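Local coordinates for acetyltransferase PA1377 (Pseudomonas aeruginosa, PDB 2VI7), which belongs to the GCN5-related (GNAT) family and probably acts as an N-acetyltransferase, although its substrate is not established, at residues R57-L61 with A73-P79. Residues are numbered along the deposited sequence.
Sequences RLLIL and ASLEQHP
Two antiparallel strands pair here in the open half of a β-hairpin, within the central sheet of the GNAT fold: the start of strand 58-65 lies against the end of strand 68-77. The axes of 58-61 and 73-77 come within 4.6 Å and run at 173°. L59 faces L75 and L61 faces A73 as hydrogen-bonded pairs (CA-CA 5.1 and 5.5 Å). L59 N to L75 O and L75 N to L59 O both measure 2.7 Å, while L61 N to A73 O is 2.9 Å and A73 N to L61 O 3.2 Å. Between and beyond them, the non-hydrogen-bonded pairs I60-S74 and L58-E76 bring their CA atoms to 4.2 and 4.3 Å. Phi/psi values near -120/125 keep L58 to I60 extended, but R57 turns to -74/-36, its O still accepting Q77 N at 3.0 Å.

The R57 side chain (chi1 m, chi2 t, chi3 p) folds back across the end of the partner strand. Its NH2 forms a salt bridge with E76 OE2 at 2.9 Å and a weak hydrogen bond to Q77 O at 2.8 Å, and P79 CB lies over one face of the guanidinium. On the same side of the sheet as E76, I60 CG1 meets S74 CB at 3.6 Å and L58 CD1 reaches E76 CB at 3.8 Å.

L59, L61, A73 and L75 point the other way and pack on helix 102-117, touching I113, L110 and A114. Strand 8-12 borders 58-65, the I60 backbone bonding Y13 just after 8-12; E76 likewise bonds S88 of strand 86-95, so antiparallel strands flank both hairpin edges.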
# COMPACT_ATOMS: atom_id res chain seq x y z
N ARG A 57 7.06 3.92 -14.60
CA ARG A 57 6.91 4.01 -13.15
C ARG A 57 7.44 2.78 -12.40
O ARG A 57 7.97 2.89 -11.30
CB ARG A 57 5.43 4.18 -12.79
CG ARG A 57 4.82 5.53 -13.08
CD ARG A 57 3.32 5.49 -12.75
NE ARG A 57 3.04 4.78 -11.49
CZ ARG A 57 2.75 3.48 -11.39
NH1 ARG A 57 2.69 2.72 -12.48
NH2 ARG A 57 2.53 2.94 -10.20
N LEU A 58 7.26 1.60 -12.99
CA LEU A 58 7.71 0.37 -12.36
C LEU A 58 9.01 -0.12 -12.95
O LEU A 58 9.08 -0.39 -14.15
CB LEU A 58 6.66 -0.73 -12.51
CG LEU A 58 7.09 -2.13 -12.03
CD1 LEU A 58 7.49 -2.09 -10.56
CD2 LEU A 58 5.95 -3.10 -12.22
N LEU A 59 10.03 -0.22 -12.12
CA LEU A 59 11.32 -0.70 -12.57
C LEU A 59 11.65 -1.97 -11.80
O LEU A 59 11.69 -1.96 -10.57
CB LEU A 59 12.42 0.32 -12.32
CG LEU A 59 13.84 -0.25 -12.47
CD1 LEU A 59 14.05 -0.81 -13.88
CD2 LEU A 59 14.86 0.84 -12.16
N ILE A 60 11.85 -3.06 -12.52
CA ILE A 60 12.20 -4.32 -11.89
C ILE A 60 13.55 -4.76 -12.42
O ILE A 60 13.77 -4.82 -13.63
CB ILE A 60 11.13 -5.40 -12.16
CG1 ILE A 60 9.77 -4.94 -11.63
CG2 ILE A 60 11.51 -6.71 -11.46
CD1 ILE A 60 8.64 -5.77 -12.10
N LEU A 61 14.46 -5.05 -11.50
CA LEU A 61 15.80 -5.49 -11.85
C LEU A 61 16.05 -6.91 -11.37
O LEU A 61 15.46 -7.37 -10.40
CB LEU A 61 16.85 -4.57 -11.23
CG LEU A 61 16.97 -3.13 -11.71
CD1 LEU A 61 18.04 -2.44 -10.88
CD2 LEU A 61 17.31 -3.08 -13.20
N ALA A 73 14.83 -7.02 -7.30
CA ALA A 73 14.29 -5.91 -6.53
C ALA A 73 13.53 -4.99 -7.49
O ALA A 73 13.86 -4.93 -8.67
CB ALA A 73 15.41 -5.13 -5.84
N SER A 74 12.52 -4.30 -6.99
CA SER A 74 11.73 -3.43 -7.83
C SER A 74 11.42 -2.09 -7.17
O SER A 74 11.26 -2.00 -5.95
CB SER A 74 10.41 -4.11 -8.20
OG SER A 74 9.63 -4.32 -7.04
N LEU A 75 11.34 -1.05 -8.00
CA LEU A 75 11.02 0.30 -7.57
C LEU A 75 9.79 0.74 -8.36
O LEU A 75 9.76 0.62 -9.58
CB LEU A 75 12.18 1.25 -7.89
CG LEU A 75 11.92 2.76 -7.68
CD1 LEU A 75 11.58 3.03 -6.21
CD2 LEU A 75 13.13 3.56 -8.10
N GLU A 76 8.78 1.22 -7.65
CA GLU A 76 7.56 1.68 -8.30
C GLU A 76 7.08 3.04 -7.79
O GLU A 76 6.71 3.20 -6.62
CB GLU A 76 6.44 0.64 -8.15
CG GLU A 76 5.08 1.15 -8.59
CD GLU A 76 4.01 0.09 -8.55
OE1 GLU A 76 4.15 -0.87 -7.77
OE2 GLU A 76 3.01 0.22 -9.30
N GLN A 77 7.09 4.02 -8.68
CA GLN A 77 6.63 5.36 -8.35
C GLN A 77 5.14 5.23 -8.11
O GLN A 77 4.43 4.60 -8.90
CB GLN A 77 6.89 6.31 -9.52
CG GLN A 77 6.33 7.70 -9.30
CD GLN A 77 6.60 8.60 -10.47
OE1 GLN A 77 6.29 8.26 -11.61
NE2 GLN A 77 7.17 9.77 -10.21
N HIS A 78 4.66 5.80 -7.01
CA HIS A 78 3.24 5.69 -6.72
C HIS A 78 2.39 6.30 -7.83
O HIS A 78 2.69 7.40 -8.32
CB HIS A 78 2.93 6.35 -5.38
CG HIS A 78 1.63 5.91 -4.79
ND1 HIS A 78 0.41 6.17 -5.38
CD2 HIS A 78 1.35 5.16 -3.69
CE1 HIS A 78 -0.55 5.61 -4.68
NE2 HIS A 78 -0.01 5.00 -3.64
N PRO A 79 1.33 5.59 -8.26
CA PRO A 79 0.41 6.03 -9.32
C PRO A 79 -0.43 7.27 -9.04
O PRO A 79 -0.82 7.99 -9.97
CB PRO A 79 -0.46 4.79 -9.56
CG PRO A 79 -0.50 4.15 -8.21
CD PRO A 79 0.95 4.24 -7.79